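PDB 3B4N: endo-pectate lyase from Erwinia chrysanthemi, which cleaves (1->4)-alpha-D-galacturonan by calcium-dependent beta-elimination, probably acting in an endo mode on both polygalacturonate and highly methylated pectins. Local coordinates for residues Thr23-Ser27 / Lys162-Ile166; Asn186-Ile192 / Val207-Asn213. Residues are numbered along the deposited sequence.

Contact 1. Residues Thr23-Ser27 / Lys162-Ile166; sequences TLMLS and KNLRI. With EDO (1,2-ethanediol), chain G.
Here an N-terminal antiparallel beta domain packs against the flank of a right-handed parallel beta-helix. Strand 23-27 is extended throughout; across from it, 162-166 turns a corner at N163, whose left-handed backbone (phi/psi 59/67) leads into strand 164-166. The two strands run in nearly the same direction, 21° apart, but their axes come no closer than 9.0 Å, so side chains rather than backbone bridge the gap. Strand 23-27 spends backbone hydrogen bonds of T23, M25 and S27 on S38, G36 and Y34 of its own sheet. T23, M25 and S27 point toward the beta-helix, L24 and L26 away, into the N-terminal domain. Next to the corner, T23 CA lies 7.1 Å from N163 CA, and T23 OG1 is 2.6 Å from O2 of an ethanediol, probably from the crystallisation liquor, which is hydrogen-bonded to D133 and S38. Flexible M25 (m, t, p) fills the middle, its SD 3.6 Å from N163 C and its CE 3.8 Å from R165 CB, the methyl lying over one guanidinium face. R165 runs out extended (chi1 and chi2 t), then bends at chi3 (m) to bring its guanidinium to a backbone acceptor. NH2 forms a salt bridge with E190, whose carboxylate is hydrogen-bonded to S27 OG as well. L26 O is a single acceptor shared by two donors, R165 NH1 at 3.0 Å and R165 NH2 at 2.9 Å.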
loop_
_atom_site.group_PDB
_atom_site.type_symbol
_atom_site.label_atom_id
_atom_site.label_comp_id
_atom_site.label_asym_id
_atom_site.label_seq_id
_atom_site.Cartn_x
_atom_site.Cartn_y
_atom_site.Cartn_z
ATOM N N THR A 23 -1.209 16.942 -1.027
ATOM C CA THR A 23 -0.735 16.608 -2.366
ATOM C C THR A 23 -1.566 15.427 -2.847
ATOM O O THR A 23 -1.701 14.415 -2.156
ATOM C CB THR A 23 0.757 16.229 -2.381
ATOM O OG1 THR A 23 1.545 17.371 -2.015
ATOM C CG2 THR A 23 1.170 15.762 -3.774
ATOM N N LEU A 24 -2.129 15.583 -4.038
ATOM C CA LEU A 24 -2.989 14.585 -4.647
ATOM C C LEU A 24 -2.362 13.934 -5.874
ATOM O O LEU A 24 -1.652 14.584 -6.644
ATOM C CB LEU A 24 -4.304 15.256 -5.053
ATOM C CG LEU A 24 -5.382 14.391 -5.718
ATOM C CD1 LEU A 24 -5.823 13.309 -4.748
ATOM C CD2 LEU A 24 -6.585 15.257 -6.116
ATOM N N MET A 25 -2.615 12.638 -6.029
ATOM C CA MET A 25 -2.149 11.884 -7.188
ATOM C C MET A 25 -3.312 11.056 -7.701
ATOM O O MET A 25 -4.219 10.696 -6.948
ATOM C CB MET A 25 -0.983 10.968 -6.822
ATOM C CG MET A 25 0.277 11.730 -6.471
ATOM S SD MET A 25 1.570 10.620 -5.924
ATOM C CE MET A 25 1.959 9.861 -7.385
ATOM N N LEU A 26 -3.271 10.737 -8.985
ATOM C CA LEU A 26 -4.324 9.973 -9.634
ATOM C C LEU A 26 -3.800 8.740 -10.358
ATOM O O LEU A 26 -2.712 8.767 -10.927
ATOM C CB LEU A 26 -5.020 10.868 -10.670
ATOM C CG LEU A 26 -5.796 10.197 -11.807
ATOM C CD1 LEU A 26 -7.059 9.585 -11.250
ATOM C CD2 LEU A 26 -6.128 11.220 -12.899
ATOM N N SER A 27 -4.580 7.663 -10.330
ATOM C CA SER A 27 -4.232 6.458 -11.081
ATOM C C SER A 27 -5.508 5.855 -11.659
ATOM O O SER A 27 -6.461 5.591 -10.939
ATOM C CB SER A 27 -3.534 5.418 -10.210
ATOM O OG SER A 27 -3.101 4.337 -11.027
ATOM N N LYS A 162 7.118 10.408 0.397
ATOM C CA LYS A 162 5.706 10.576 0.079
ATOM C C LYS A 162 5.453 11.120 -1.307
ATOM O O LYS A 162 6.317 11.773 -1.899
ATOM C CB LYS A 162 5.008 11.452 1.123
ATOM C CG LYS A 162 5.575 12.834 1.316
ATOM C CD LYS A 162 4.891 13.493 2.515
ATOM C CE LYS A 162 5.411 14.884 2.793
ATOM N NZ LYS A 162 4.767 15.437 4.024
ATOM N N ASN A 163 4.269 10.806 -1.829
ATOM C CA ASN A 163 3.809 11.263 -3.137
ATOM C C ASN A 163 4.739 10.815 -4.254
ATOM O O ASN A 163 5.394 11.630 -4.905
ATOM C CB ASN A 163 3.706 12.791 -3.134
ATOM C CG ASN A 163 2.937 13.322 -1.945
ATOM O OD1 ASN A 163 3.374 14.266 -1.283
ATOM N ND2 ASN A 163 1.795 12.730 -1.667
ATOM N N LEU A 164 4.778 9.512 -4.493
ATOM C CA LEU A 164 5.658 8.958 -5.510
ATOM C C LEU A 164 4.928 7.896 -6.301
ATOM O O LEU A 164 4.121 7.160 -5.748
ATOM C CB LEU A 164 6.882 8.339 -4.831
ATOM C CG LEU A 164 7.936 7.631 -5.691
ATOM C CD1 LEU A 164 8.671 8.646 -6.567
ATOM C CD2 LEU A 164 8.928 6.917 -4.774
ATOM N N ARG A 165 5.214 7.824 -7.597
ATOM C CA ARG A 165 4.608 6.823 -8.457
ATOM C C ARG A 165 5.718 5.944 -9.002
ATOM O O ARG A 165 6.762 6.435 -9.430
ATOM C CB ARG A 165 3.853 7.476 -9.624
ATOM C CG ARG A 165 3.039 6.489 -10.470
ATOM C CD ARG A 165 2.574 7.145 -11.768
ATOM N NE ARG A 165 1.890 8.409 -11.519
ATOM C CZ ARG A 165 0.599 8.523 -11.225
ATOM N NH1 ARG A 165 0.085 9.723 -11.004
ATOM N NH2 ARG A 165 -0.181 7.451 -11.175
ATOM N N ILE A 166 5.484 4.638 -8.960
ATOM C CA ILE A 166 6.434 3.655 -9.461
ATOM C C ILE A 166 5.864 3.147 -10.781
ATOM O O ILE A 166 4.741 2.642 -10.825
ATOM C CB ILE A 166 6.581 2.470 -8.475
ATOM C CG1 ILE A 166 6.924 2.990 -7.076
ATOM C CG2 ILE A 166 7.655 1.503 -8.976
ATOM C CD1 ILE A 166 8.202 3.803 -7.008
HETATM C C1 EDO G . 1.291 17.071 2.218
HETATM O O1 EDO G . 1.506 15.655 2.765
HETATM C C2 EDO G . 2.482 17.634 1.431
HETATM O O2 EDO G . 2.709 16.705 0.200
#

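Contact 2. Residues Asn186-Ile192 / Val207-Asn213; sequences NVIWEDI and VGGIAHN. With CA (calcium ion), chain C.
Two successive coils of the parallel beta-helix stack here, strand 187-189 beside strand 210-213, with axes 4.7 Å apart and 7° from parallel. Along 207-213, V207 O first accepts N186 N at 3.0 Å, where N186 turns a corner with left-handed phi/psi 53/60. G208 (69/-154) and G209 (98/162) make the matching bend; a CB on G209 would clash with V187 O, so glycine suits the spot. Water bridges G208 O to V187 N, and a second water accepts from G209 N and lies 2.8 Å from N186 OD1. I210 pairs with I188: I210 N donates to V187 O (3.0 Å) and I210 O accepts W189 N (2.9 Å). The small A211, paired with W189 on the opposite face, leaves room for the indole (m, chi2 -101°), its CB 3.8 Å from W189 CE3 and 4.0 Å from I192 CD1. H212 N reaches W189 O and H212 O accepts I192 N, both at 2.9 Å; its ring edge faces E190 O, while ND1 is hydrogen-bonded to T244 OG1. N213 ends the segment as a calcium ligand, with its amide oxygen suited to a hard cation. D191 OD1 (2.4 Å), I192 O, two waters and Y218 O join it around the ion, which sits 2.3 Å from N213 OD1.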
loop_
_atom_site.group_PDB
_atom_site.type_symbol
_atom_site.label_atom_id
_atom_site.label_comp_id
_atom_site.label_asym_id
_atom_site.label_seq_id
_atom_site.Cartn_x
_atom_site.Cartn_y
_atom_site.Cartn_z
ATOM N N ASN A 186 1.410 7.744 0.590
ATOM C CA ASN A 186 0.850 8.058 -0.717
ATOM C C ASN A 186 1.769 7.698 -1.877
ATOM O O ASN A 186 2.177 8.554 -2.662
ATOM C CB ASN A 186 0.450 9.528 -0.821
ATOM C CG ASN A 186 -0.433 9.780 -2.022
ATOM O OD1 ASN A 186 -1.262 8.933 -2.372
ATOM N ND2 ASN A 186 -0.272 10.936 -2.660
ATOM N N VAL A 187 2.090 6.417 -1.969
ATOM C CA VAL A 187 2.914 5.925 -3.060
ATOM C C VAL A 187 1.991 5.079 -3.931
ATOM O O VAL A 187 1.102 4.389 -3.428
ATOM C CB VAL A 187 4.110 5.085 -2.549
ATOM C CG1 VAL A 187 4.796 4.392 -3.728
ATOM C CG2 VAL A 187 5.115 6.008 -1.841
ATOM N N ILE A 188 2.184 5.175 -5.241
ATOM C CA ILE A 188 1.369 4.428 -6.190
ATOM C C ILE A 188 2.277 3.510 -6.988
ATOM O O ILE A 188 3.248 3.968 -7.583
ATOM C CB ILE A 188 0.639 5.370 -7.162
ATOM C CG1 ILE A 188 -0.359 6.230 -6.383
ATOM C CG2 ILE A 188 -0.058 4.564 -8.262
ATOM C CD1 ILE A 188 -1.151 7.200 -7.248
ATOM N N TRP A 189 1.979 2.215 -6.955
ATOM C CA TRP A 189 2.754 1.225 -7.715
ATOM C C TRP A 189 1.868 0.841 -8.897
ATOM O O TRP A 189 0.823 0.222 -8.714
ATOM C CB TRP A 189 3.030 -0.021 -6.865
ATOM C CG TRP A 189 4.015 0.168 -5.732
ATOM C CD1 TRP A 189 5.330 -0.198 -5.722
ATOM C CD2 TRP A 189 3.736 0.690 -4.424
ATOM N NE1 TRP A 189 5.888 0.049 -4.490
ATOM C CE2 TRP A 189 4.931 0.596 -3.675
ATOM C CE3 TRP A 189 2.592 1.223 -3.813
ATOM C CZ2 TRP A 189 5.011 1.010 -2.344
ATOM C CZ3 TRP A 189 2.675 1.639 -2.483
ATOM C CH2 TRP A 189 3.877 1.527 -1.767
ATOM N N GLU A 190 2.283 1.197 -10.110
ATOM C CA GLU A 190 1.476 0.902 -11.299
ATOM C C GLU A 190 1.385 -0.588 -11.665
ATOM O O GLU A 190 0.416 -1.025 -12.295
ATOM C CB GLU A 190 1.973 1.743 -12.481
ATOM C CG GLU A 190 1.671 3.253 -12.343
ATOM C CD GLU A 190 0.180 3.591 -12.399
ATOM O OE1 GLU A 190 -0.580 2.867 -13.077
ATOM O OE2 GLU A 190 -0.238 4.600 -11.785
ATOM N N ASP A 191 2.388 -1.360 -11.260
ATOM C CA ASP A 191 2.419 -2.810 -11.463
ATOM C C ASP A 191 3.592 -3.302 -10.633
ATOM O O ASP A 191 4.738 -3.253 -11.073
ATOM C CB ASP A 191 2.637 -3.189 -12.937
ATOM C CG ASP A 191 2.527 -4.701 -13.181
ATOM O OD1 ASP A 191 2.629 -5.485 -12.216
ATOM O OD2 ASP A 191 2.346 -5.113 -14.349
ATOM N N ILE A 192 3.304 -3.762 -9.422
ATOM C CA ILE A 192 4.339 -4.250 -8.530
ATOM C C ILE A 192 5.239 -5.238 -9.256
ATOM O O ILE A 192 4.743 -6.120 -9.960
ATOM C CB ILE A 192 3.719 -4.978 -7.331
ATOM C CG1 ILE A 192 2.934 -3.993 -6.465
ATOM C CG2 ILE A 192 4.814 -5.677 -6.528
ATOM C CD1 ILE A 192 2.098 -4.675 -5.400
ATOM N N VAL A 207 1.065 4.417 4.613
ATOM C CA VAL A 207 -0.034 5.361 4.867
ATOM C C VAL A 207 -0.700 5.677 3.536
ATOM O O VAL A 207 -0.190 6.470 2.738
ATOM C CB VAL A 207 0.484 6.676 5.513
ATOM C CG1 VAL A 207 -0.696 7.586 5.863
ATOM C CG2 VAL A 207 1.273 6.362 6.777
ATOM N N GLY A 208 -1.854 5.058 3.305
ATOM C CA GLY A 208 -2.524 5.251 2.037
ATOM C C GLY A 208 -1.719 4.588 0.930
ATOM O O GLY A 208 -0.986 3.620 1.162
ATOM N N GLY A 209 -1.880 5.105 -0.283
ATOM C CA GLY A 209 -1.185 4.545 -1.430
ATOM C C GLY A 209 -2.106 3.609 -2.198
ATOM O O GLY A 209 -3.119 3.141 -1.672
ATOM N N ILE A 210 -1.745 3.329 -3.446
ATOM C CA ILE A 210 -2.522 2.441 -4.310
ATOM C C ILE A 210 -1.514 1.504 -4.959
ATOM O O ILE A 210 -0.570 1.972 -5.585
ATOM C CB ILE A 210 -3.248 3.229 -5.427
ATOM C CG1 ILE A 210 -4.193 4.279 -4.824
ATOM C CG2 ILE A 210 -4.018 2.262 -6.316
ATOM C CD1 ILE A 210 -5.418 3.720 -4.157
ATOM N N ALA A 211 -1.692 0.195 -4.792
ATOM C CA ALA A 211 -0.763 -0.761 -5.382
ATOM C C ALA A 211 -1.479 -1.716 -6.326
ATOM O O ALA A 211 -2.337 -2.494 -5.921
ATOM C CB ALA A 211 -0.043 -1.543 -4.287
ATOM N N HIS A 212 -1.094 -1.658 -7.590
ATOM C CA HIS A 212 -1.688 -2.500 -8.601
ATOM C C HIS A 212 -0.798 -3.687 -8.934
ATOM O O HIS A 212 0.422 -3.602 -8.876
ATOM C CB HIS A 212 -1.907 -1.683 -9.880
ATOM C CG HIS A 212 -2.632 -2.426 -10.959
ATOM N ND1 HIS A 212 -3.966 -2.756 -10.861
ATOM C CD2 HIS A 212 -2.211 -2.903 -12.155
ATOM C CE1 HIS A 212 -4.338 -3.401 -11.952
ATOM N NE2 HIS A 212 -3.292 -3.504 -12.752
ATOM N N ASN A 213 -1.423 -4.815 -9.230
ATOM C CA ASN A 213 -0.664 -5.959 -9.705
ATOM C C ASN A 213 -1.598 -6.664 -10.669
ATOM O O ASN A 213 -2.805 -6.454 -10.631
ATOM C CB ASN A 213 -0.198 -6.896 -8.585
ATOM C CG ASN A 213 1.137 -7.552 -8.930
ATOM O OD1 ASN A 213 1.569 -7.512 -10.085
ATOM N ND2 ASN A 213 1.792 -8.159 -7.944
HETATM CA CA CA C . 3.515 -7.479 -11.325
HETATM O O HOH W 1 -2.725 7.741 -0.358
HETATM O O HOH W 2 1.689 4.490 0.405
HETATM O O HOH W 3 4.532 -8.926 -9.662
HETATM O O HOH W 4 2.551 -9.373 -12.400
#

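Contacts 1 and 2 lie side by side, their centres 9 Å apart, because strands 164-166 and 181-189 are neighbours in one parallel sheet: I188 N is 2.8 Å from L164 O and I188 O 2.7 Å from I166 N, both probable hydrogen bonds. Coils therefore stack in the order 162-166, 186-192, 207-213, while strand 23-27 packs across from the outside, M25 touching both N186 and I188. E190 ties the two contacts through its carboxylate, meeting R165, S27 and K29. The calcium belongs to contact 2 alone; the S27 side chain is about 14 Å from the ion, so contact 1 joins the domains at a distance from the metal site, contributing no ligand.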